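Local coordinates for 401aa long hypothetical glucose-1-phosphate thymidylyltransferase (Sulfolobus tokodaii, PDB 2GGO), which probably transfers nucleotidyl groups onto sugar 1-phosphates and acetyl groups onto amino-sugar 1-phosphates as a bifunctional enzyme of UDP-N-acetylglucosamine and UDP-N-acetylgalactosamine synthesis, at residues C44-I49 / N110-K115; S153-A158 / V197-Y202; F25-S30 / I300-K305. All coordinates share one frame; numbering follows the deposited sequence.

Contact 1: C44-I49 / N110-K115; sequences CGIRDI and NIITLK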
loop_
_atom_site.group_PDB
_atom_site.type_symbol
_atom_site.label_atom_id
_atom_site.label_comp_id
_atom_site.label_asym_id
_atom_site.label_seq_id
_atom_site.Cartn_x
_atom_site.Cartn_y
_atom_site.Cartn_z
ATOM N N CYS A 44 20.174 -6.345 -3.934
ATOM C CA CYS A 44 21.321 -5.792 -3.175
ATOM C C CYS A 44 22.251 -6.876 -2.643
ATOM O O CYS A 44 23.221 -6.550 -2.005
ATOM C CB CYS A 44 20.851 -4.867 -2.027
ATOM S SG CYS A 44 20.247 -3.262 -2.740
ATOM N N GLY A 45 21.942 -8.150 -2.914
ATOM C CA GLY A 45 22.683 -9.253 -2.349
ATOM C C GLY A 45 22.260 -9.695 -0.963
ATOM O O GLY A 45 23.047 -10.362 -0.228
ATOM N N ILE A 46 21.031 -9.336 -0.563
ATOM C CA ILE A 46 20.536 -9.747 0.745
ATOM C C ILE A 46 19.567 -10.877 0.507
ATOM O O ILE A 46 18.608 -10.719 -0.286
ATOM C CB ILE A 46 19.843 -8.610 1.510
ATOM C CG1 ILE A 46 20.812 -7.480 1.732
ATOM C CG2 ILE A 46 19.328 -9.110 2.893
ATOM C CD1 ILE A 46 20.265 -6.397 2.593
ATOM N N ARG A 47 19.821 -12.006 1.167
ATOM C CA ARG A 47 19.056 -13.242 0.918
ATOM C C ARG A 47 18.423 -13.778 2.171
ATOM O O ARG A 47 17.369 -14.449 2.145
ATOM C CB ARG A 47 19.969 -14.308 0.383
ATOM C CG ARG A 47 20.665 -13.918 -0.865
ATOM C CD ARG A 47 19.779 -13.723 -2.038
ATOM N NE ARG A 47 18.985 -14.898 -2.341
ATOM C CZ ARG A 47 18.403 -15.111 -3.520
ATOM N NH1 ARG A 47 18.590 -14.267 -4.548
ATOM N NH2 ARG A 47 17.651 -16.202 -3.688
ATOM N N ASP A 48 19.073 -13.449 3.281
ATOM C CA ASP A 48 18.579 -13.850 4.572
ATOM C C ASP A 48 17.564 -12.842 5.059
ATOM O O ASP A 48 17.905 -11.886 5.806
ATOM C CB ASP A 48 19.717 -13.978 5.561
ATOM C CG ASP A 48 19.281 -14.627 6.837
ATOM O OD1 ASP A 48 18.060 -14.831 7.028
ATOM O OD2 ASP A 48 20.162 -14.931 7.655
ATOM N N ILE A 49 16.324 -13.064 4.624
ATOM C CA ILE A 49 15.248 -12.100 4.879
ATOM C C ILE A 49 14.269 -12.704 5.848
ATOM O O ILE A 49 13.862 -13.823 5.675
ATOM C CB ILE A 49 14.543 -11.635 3.572
ATOM C CG1 ILE A 49 15.590 -11.179 2.544
ATOM C CG2 ILE A 49 13.496 -10.561 3.911
ATOM C CD1 ILE A 49 15.147 -11.173 1.040
ATOM N N ASN A 110 23.793 0.596 -0.919
ATOM C CA ASN A 110 24.793 1.528 -0.545
ATOM C C ASN A 110 24.988 1.493 0.981
ATOM O O ASN A 110 26.122 1.376 1.489
ATOM C CB ASN A 110 24.287 2.858 -1.061
ATOM C CG ASN A 110 25.278 3.959 -0.930
ATOM O OD1 ASN A 110 25.517 4.702 -1.896
ATOM N ND2 ASN A 110 25.860 4.105 0.269
ATOM N N ILE A 111 23.867 1.547 1.704
ATOM C CA ILE A 111 23.829 1.488 3.177
ATOM C C ILE A 111 24.488 0.228 3.784
ATOM O O ILE A 111 25.127 0.292 4.823
ATOM C CB ILE A 111 22.356 1.720 3.716
ATOM C CG1 ILE A 111 22.360 2.200 5.155
ATOM C CG2 ILE A 111 21.497 0.471 3.638
ATOM C CD1 ILE A 111 20.980 2.696 5.642
ATOM N N ILE A 112 24.369 -0.917 3.125
ATOM C CA ILE A 112 24.821 -2.177 3.726
ATOM C C ILE A 112 26.342 -2.291 3.733
ATOM O O ILE A 112 26.916 -3.173 4.387
ATOM C CB ILE A 112 24.200 -3.419 3.021
ATOM C CG1 ILE A 112 24.603 -3.463 1.544
ATOM C CG2 ILE A 112 22.688 -3.422 3.207
ATOM C CD1 ILE A 112 23.903 -4.577 0.742
ATOM N N THR A 113 26.984 -1.404 2.973
ATOM C CA THR A 113 28.440 -1.451 2.798
ATOM C C THR A 113 29.107 -0.671 3.924
ATOM O O THR A 113 30.319 -0.610 3.955
ATOM C CB THR A 113 28.882 -0.809 1.475
ATOM O OG1 THR A 113 28.432 0.558 1.454
ATOM C CG2 THR A 113 28.269 -1.539 0.281
ATOM N N LEU A 114 28.303 -0.085 4.831
ATOM C CA LEU A 114 28.763 0.837 5.884
ATOM C C LEU A 114 28.948 0.066 7.171
ATOM O O LEU A 114 28.119 -0.794 7.500
ATOM C CB LEU A 114 27.735 1.948 6.141
ATOM C CG LEU A 114 27.290 2.874 5.020
ATOM C CD1 LEU A 114 26.346 3.902 5.520
ATOM C CD2 LEU A 114 28.460 3.549 4.438
ATOM N N LYS A 115 30.005 0.409 7.922
ATOM C CA LYS A 115 30.296 -0.201 9.195
ATOM C C LYS A 115 29.442 0.443 10.251
ATOM O O LYS A 115 29.024 -0.219 11.207
ATOM C CB LYS A 115 31.767 -0.003 9.536
ATOM C CG LYS A 115 32.163 -0.418 10.955
ATOM C CD LYS A 115 33.296 -1.454 10.967
ATOM C CE LYS A 115 33.602 -1.944 12.410
ATOM N NZ LYS A 115 32.388 -2.395 13.201
#
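The peptide joining Cys44 to Gly45 is the flat group that Ile112 meets. Ile112 CD1 lies 3.5 Å from Cys44 O, beyond the oxygen but well above the peptide plane. The approach is therefore oblique, and it is a van der Waals contact of a methyl with an oxygen. The same methyl rests against the root of the cysteine, Ile112 CD1 to Cys44 CB being 4.1 Å. Cys44 SG sits beside its own backbone N, opposite the carbonyl carbon (chi1 -74°), and is turned to the disulfide with Cys109, which leaves the CB to touch Ile112.

Ile112 divides its work between two branches. CG1 stands between its backbone N and carbonyl carbon (chi1 61°) and carries CD1 to the cysteine; CG2, the other branch, meets Ile46 CD1 tip to tip at 3.9 Å. Both isoleucines also rest on Met1 and on Leu94 of strand 92-97, so this pair belongs to a larger apolar cluster. No hydrogen bond spans the two segments.

Each side is shaped by its own turn. Gly45, with phi 84°, closes helix 33-43 in a Schellman motif, a backbone shape that would drive a CB into Cys44 O. Across from it, the chain of helix 106-111 passes into a type I turn from Ile111 to Leu114, with Leu114 N bonded to Ile111 O at 3.2 Å. The arrangement is that of the Rossmann-like alpha/beta nucleotidyltransferase domain, in which a helix end turns into the next sheet strand, here 48-53; a disulfide ties that helix end to helix 106-111.

Contact 2: S153-A158 / V197-Y202; sequences SNLINA and VKVIEY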
loop_
_atom_site.group_PDB
_atom_site.type_symbol
_atom_site.label_atom_id
_atom_site.label_comp_id
_atom_site.label_asym_id
_atom_site.label_seq_id
_atom_site.Cartn_x
_atom_site.Cartn_y
_atom_site.Cartn_z
ATOM N N SER A 153 12.482 20.602 9.273
ATOM C CA SER A 153 13.182 20.109 8.068
ATOM C C SER A 153 12.200 19.465 7.075
ATOM O O SER A 153 11.092 19.077 7.446
ATOM C CB SER A 153 14.295 19.107 8.456
ATOM O OG SER A 153 15.204 18.844 7.393
ATOM N N ASN A 154 12.621 19.384 5.813
ATOM C CA ASN A 154 11.958 18.571 4.790
ATOM C C ASN A 154 12.378 17.098 4.817
ATOM O O ASN A 154 11.663 16.234 4.298
ATOM C CB ASN A 154 12.234 19.141 3.407
ATOM C CG ASN A 154 11.294 20.257 3.057
ATOM O OD1 ASN A 154 10.114 20.028 2.775
ATOM N ND2 ASN A 154 11.804 21.488 3.080
ATOM N N LEU A 155 13.548 16.831 5.403
ATOM C CA LEU A 155 14.050 15.475 5.606
ATOM C C LEU A 155 13.256 14.718 6.654
ATOM O O LEU A 155 13.247 15.086 7.829
ATOM C CB LEU A 155 15.519 15.484 6.035
ATOM C CG LEU A 155 16.643 15.033 5.097
ATOM C CD1 LEU A 155 17.673 14.332 5.944
ATOM C CD2 LEU A 155 16.201 14.124 3.956
ATOM N N ILE A 156 12.616 13.640 6.224
ATOM C CA ILE A 156 11.902 12.765 7.147
ATOM C C ILE A 156 12.558 11.369 7.234
ATOM O O ILE A 156 13.346 10.983 6.360
ATOM C CB ILE A 156 10.353 12.711 6.821
ATOM C CG1 ILE A 156 10.076 12.097 5.443
ATOM C CG2 ILE A 156 9.709 14.118 6.913
ATOM C CD1 ILE A 156 9.346 10.803 5.504
ATOM N N ASN A 157 12.243 10.637 8.295
ATOM C CA ASN A 157 12.669 9.254 8.419
ATOM C C ASN A 157 12.009 8.362 7.355
ATOM O O ASN A 157 10.817 8.086 7.444
ATOM C CB ASN A 157 12.356 8.747 9.827
ATOM C CG ASN A 157 12.766 7.288 10.044
ATOM O OD1 ASN A 157 13.446 6.682 9.217
ATOM N ND2 ASN A 157 12.358 6.730 11.168
ATOM N N ALA A 158 12.784 7.926 6.355
ATOM C CA ALA A 158 12.284 7.054 5.276
ATOM C C ALA A 158 11.984 5.603 5.714
ATOM O O ALA A 158 11.489 4.818 4.905
ATOM C CB ALA A 158 13.243 7.050 4.107
ATOM N N VAL A 197 25.462 8.083 13.628
ATOM C CA VAL A 197 24.416 7.461 12.818
ATOM C C VAL A 197 24.302 8.242 11.504
ATOM O O VAL A 197 23.676 9.299 11.479
ATOM C CB VAL A 197 23.067 7.500 13.568
ATOM C CG1 VAL A 197 22.026 6.678 12.854
ATOM C CG2 VAL A 197 23.230 6.987 14.962
ATOM N N LYS A 198 24.930 7.747 10.431
ATOM C CA LYS A 198 24.908 8.408 9.108
ATOM C C LYS A 198 23.488 8.662 8.626
ATOM O O LYS A 198 22.540 8.048 9.096
ATOM C CB LYS A 198 25.614 7.551 8.056
ATOM C CG LYS A 198 27.107 7.734 7.944
ATOM C CD LYS A 198 27.648 7.184 6.597
ATOM C CE LYS A 198 27.238 8.056 5.387
ATOM N NZ LYS A 198 27.868 7.622 4.097
ATOM N N VAL A 199 23.338 9.579 7.694
ATOM C CA VAL A 199 22.046 9.810 7.089
ATOM C C VAL A 199 22.299 9.916 5.590
ATOM O O VAL A 199 22.979 10.853 5.129
ATOM C CB VAL A 199 21.310 11.073 7.671
ATOM C CG1 VAL A 199 20.279 11.621 6.703
ATOM C CG2 VAL A 199 20.631 10.757 8.994
ATOM N N ILE A 200 21.788 8.921 4.851
ATOM C CA ILE A 200 21.767 8.949 3.381
ATOM C C ILE A 200 20.420 9.524 2.945
ATOM O O ILE A 200 19.374 9.183 3.505
ATOM C CB ILE A 200 21.929 7.543 2.732
ATOM C CG1 ILE A 200 22.736 6.586 3.616
ATOM C CG2 ILE A 200 22.463 7.653 1.283
ATOM C CD1 ILE A 200 24.161 6.985 3.871
ATOM N N GLU A 201 20.458 10.408 1.956
ATOM C CA GLU A 201 19.254 11.020 1.457
ATOM C C GLU A 201 18.761 10.167 0.300
ATOM O O GLU A 201 19.496 9.947 -0.682
ATOM C CB GLU A 201 19.513 12.460 1.007
ATOM C CG GLU A 201 18.255 13.342 0.944
ATOM C CD GLU A 201 18.372 14.490 -0.066
ATOM O OE1 GLU A 201 19.493 15.031 -0.264
ATOM O OE2 GLU A 201 17.332 14.849 -0.674
ATOM N N TYR A 202 17.528 9.669 0.441
ATOM C CA TYR A 202 16.870 8.899 -0.610
ATOM C C TYR A 202 16.568 9.774 -1.822
ATOM O O TYR A 202 16.024 10.875 -1.668
ATOM C CB TYR A 202 15.577 8.264 -0.086
ATOM C CG TYR A 202 14.965 7.339 -1.102
ATOM C CD1 TYR A 202 15.566 6.118 -1.404
ATOM C CD2 TYR A 202 13.815 7.691 -1.791
ATOM C CE1 TYR A 202 15.030 5.266 -2.357
ATOM C CE2 TYR A 202 13.272 6.837 -2.743
ATOM C CZ TYR A 202 13.887 5.631 -3.015
ATOM O OH TYR A 202 13.366 4.783 -3.949
#
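Leu155 meets Val199 and Glu201 with its two end methyls, one for each residue. From the backbone its CB sets out toward segment 197-202 but makes no close contact there. The branch point CG is still 4.8 Å from Glu201 CG and 5.2 Å from Val199 CG1, and serves to spread the two methyls. CD1 then meets Val199 CG1 tip to tip at 3.8 Å, while CD2 reaches the aliphatic part of Glu201, lying 3.7 Å from its CG, the two chains passing at a slant. Neither torsion of Leu155 is staggered (chi1 -108°, chi2 -144°), and in this setting each methyl faces one partner.

Val199 and Glu201 are two residues apart on their strand, and Ile200 between them turns its side chain away. In Val199 the branch that touches, CG1, lies opposite the backbone N (chi1 157°). Glu201 offers a methylene to the leucine and carries its carboxylate onward to a salt bridge with Lys123, so its charge is answered outside the apolar patch. On the other segment, Ser153 OG accepts from Leu155 N at 3.3 Å, an ST turn just where the chain enters the strand. Two residues beyond Leu155, Asn157 probably contributes to the N-acetylglucosamine 1-phosphate site.

Strand 117-123 lies between strands 155-164 and 197-201 in the mixed sheet, so Leu155 reaches past an intervening strand. Strand 132-135 joins the patch, Leu135 touching both Leu155 and Val199 and Leu133 touching Leu155. Val197 packs on helix 184-194, which also meets Asn157 through Thr185.

Contact 3: F25-S30 / I300-K305; sequences FVPILS and IMEGSK
Pro27 and Met301 bring the two backbones closest, with their CA atoms 7.5 Å apart. Pro27 opens the short strand 27-28, which pairs antiparallel with 31-32 in a hairpin whose bend places Leu29 at positive phi. Opposite it runs a type II turn from Met301 to Ser304, closed by Ser304 N to Met301 O at 3.2 Å; Gly303 takes the positive phi (64°) that such a turn needs.

Met301 CG sits beside its own N (chi1 -60°), and the chain beyond is extended, which carries the thioether across the pyrrolidine ring at about a right angle. Met301 CG approaches Pro27 CG at 3.7 Å, and Met301 SD comes 3.7 Å from Pro27 CD. Met301 CE presses on Pro27 CD at 3.5 Å, closer than two carbons normally sit. This turn links strands 298-300 and 305-308 of the parallel beta-helix, the left-handed kind built by hexapeptide-repeat transferases, so the methionine joins that domain to the nucleotidyltransferase domain. With an alanine here, Pro27 would probably lose its thioether partner and be left with a gap beside its ring at the domain interface.

Glu302 stays at a distance, its OE2 4.4 Å from Pro27 CG. Its carboxylate is instead held by Arg21, which forms a salt bridge with OE1 through NH2 and reaches Phe25 O through NH1. On helix 212-225, Asn219 fixes the hairpin by bonding to Pro27 O and Leu29 N.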
loop_
_atom_site.group_PDB
_atom_site.type_symbol
_atom_site.label_atom_id
_atom_site.label_comp_id
_atom_site.label_asym_id
_atom_site.label_seq_id
_atom_site.Cartn_x
_atom_site.Cartn_y
_atom_site.Cartn_z
ATOM N N PHE A 25 0.671 -7.516 1.545
ATOM C CA PHE A 25 0.169 -8.159 0.308
ATOM C C PHE A 25 -0.718 -7.280 -0.601
ATOM O O PHE A 25 -1.240 -7.754 -1.564
ATOM C CB PHE A 25 -0.474 -9.506 0.629
ATOM C CG PHE A 25 0.516 -10.517 1.079
ATOM C CD1 PHE A 25 1.284 -11.213 0.133
ATOM C CD2 PHE A 25 0.736 -10.732 2.427
ATOM C CE1 PHE A 25 2.244 -12.122 0.539
ATOM C CE2 PHE A 25 1.701 -11.629 2.845
ATOM C CZ PHE A 25 2.453 -12.332 1.895
ATOM N N VAL A 26 -0.868 -6.015 -0.268
ATOM C CA VAL A 26 -1.525 -5.029 -1.140
ATOM C C VAL A 26 -0.837 -5.103 -2.503
ATOM O O VAL A 26 0.407 -5.016 -2.541
ATOM C CB VAL A 26 -1.397 -3.612 -0.547
ATOM C CG1 VAL A 26 -1.649 -2.523 -1.589
ATOM C CG2 VAL A 26 -2.363 -3.419 0.570
ATOM N N PRO A 27 -1.625 -5.265 -3.625
ATOM C CA PRO A 27 -0.970 -5.327 -4.914
ATOM C C PRO A 27 -0.609 -3.952 -5.497
ATOM O O PRO A 27 -1.288 -2.919 -5.286
ATOM C CB PRO A 27 -1.972 -6.087 -5.798
ATOM C CG PRO A 27 -3.268 -5.819 -5.234
ATOM C CD PRO A 27 -3.096 -5.378 -3.790
ATOM N N ILE A 28 0.526 -3.948 -6.170
ATOM C CA ILE A 28 0.953 -2.835 -6.963
ATOM C C ILE A 28 1.064 -3.500 -8.312
ATOM O O ILE A 28 1.874 -4.433 -8.484
ATOM C CB ILE A 28 2.308 -2.309 -6.486
ATOM C CG1 ILE A 28 2.206 -1.889 -5.027
ATOM C CG2 ILE A 28 2.752 -1.144 -7.373
ATOM C CD1 ILE A 28 3.492 -2.001 -4.330
ATOM N N LEU A 29 0.213 -3.079 -9.249
ATOM C CA LEU A 29 0.010 -3.808 -10.489
ATOM C C LEU A 29 -0.183 -5.264 -10.112
ATOM O O LEU A 29 -0.935 -5.573 -9.183
ATOM C CB LEU A 29 1.190 -3.599 -11.443
ATOM C CG LEU A 29 1.490 -2.149 -11.812
ATOM C CD1 LEU A 29 2.662 -2.028 -12.775
ATOM C CD2 LEU A 29 0.264 -1.426 -12.381
ATOM N N SER A 30 0.543 -6.170 -10.737
ATOM C CA SER A 30 0.268 -7.564 -10.496
ATOM C C SER A 30 0.884 -8.218 -9.258
ATOM O O SER A 30 0.616 -9.394 -9.019
ATOM C CB SER A 30 0.699 -8.354 -11.715
ATOM O OG SER A 30 2.106 -8.530 -11.706
ATOM N N ILE A 300 -8.529 -2.505 -9.133
ATOM C CA ILE A 300 -9.559 -3.541 -8.928
ATOM C C ILE A 300 -8.758 -4.850 -8.854
ATOM O O ILE A 300 -8.096 -5.244 -9.791
ATOM C CB ILE A 300 -10.591 -3.525 -10.098
ATOM C CG1 ILE A 300 -11.356 -2.170 -10.166
ATOM C CG2 ILE A 300 -11.612 -4.608 -9.967
ATOM C CD1 ILE A 300 -12.178 -1.984 -11.492
ATOM N N MET A 301 -8.794 -5.463 -7.676
ATOM C CA MET A 301 -7.974 -6.611 -7.355
ATOM C C MET A 301 -8.502 -7.926 -7.905
ATOM O O MET A 301 -9.498 -7.983 -8.659
ATOM C CB MET A 301 -7.706 -6.635 -5.839
ATOM C CG MET A 301 -6.967 -5.374 -5.326
ATOM S SD MET A 301 -6.756 -5.205 -3.549
ATOM C CE MET A 301 -6.047 -3.564 -3.531
ATOM N N GLU A 302 -7.827 -8.996 -7.512
ATOM C CA GLU A 302 -7.870 -10.310 -8.179
ATOM C C GLU A 302 -9.277 -10.887 -8.335
ATOM O O GLU A 302 -9.957 -11.078 -7.333
ATOM C CB GLU A 302 -7.064 -11.325 -7.336
ATOM C CG GLU A 302 -5.593 -10.977 -7.123
ATOM C CD GLU A 302 -5.297 -10.152 -5.866
ATOM O OE1 GLU A 302 -6.214 -9.557 -5.290
ATOM O OE2 GLU A 302 -4.111 -10.094 -5.443
ATOM N N GLY A 303 -9.639 -11.284 -9.556
ATOM C CA GLY A 303 -10.894 -11.974 -9.799
ATOM C C GLY A 303 -12.163 -11.167 -9.511
ATOM O O GLY A 303 -13.242 -11.722 -9.478
ATOM N N SER A 304 -12.043 -9.867 -9.299
ATOM C CA SER A 304 -13.230 -9.005 -9.085
ATOM C C SER A 304 -13.956 -8.719 -10.356
ATOM O O SER A 304 -13.364 -8.636 -11.390
ATOM C CB SER A 304 -12.851 -7.727 -8.413
ATOM O OG SER A 304 -12.598 -8.028 -7.043
ATOM N N LYS A 305 -15.271 -8.611 -10.284
ATOM C CA LYS A 305 -16.076 -8.618 -11.479
ATOM C C LYS A 305 -17.036 -7.423 -11.517
ATOM O O LYS A 305 -17.862 -7.266 -10.604
ATOM C CB LYS A 305 -16.871 -9.890 -11.478
ATOM C CG LYS A 305 -16.063 -11.132 -11.992
ATOM C CD LYS A 305 -17.016 -12.305 -12.358
ATOM C CE LYS A 305 -17.093 -13.388 -11.252
ATOM N NZ LYS A 305 -18.249 -14.403 -11.383
#

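Overall arrangement
Contacts 1 and 2 both belong to the nucleotidyltransferase domain and reach its mixed sheet; their centres are about 18 Å apart. They also touch directly, Leu114 CD1 of contact 1 packing on Lys198 CD of contact 2 at 3.7 Å. Contact 3 stands apart, its centre about 30 Å from that of contact 1 and about 32 Å from that of contact 2, and it joins this domain to the beta-helix. Contact 2 is nearest in role to the sugar-phosphate site: it includes Asn157, and the side chain of Leu155 is about 9 Å from Gly131, both likely ligand residues. Contacts 1 and 3 lie away from the inferred ligand sites.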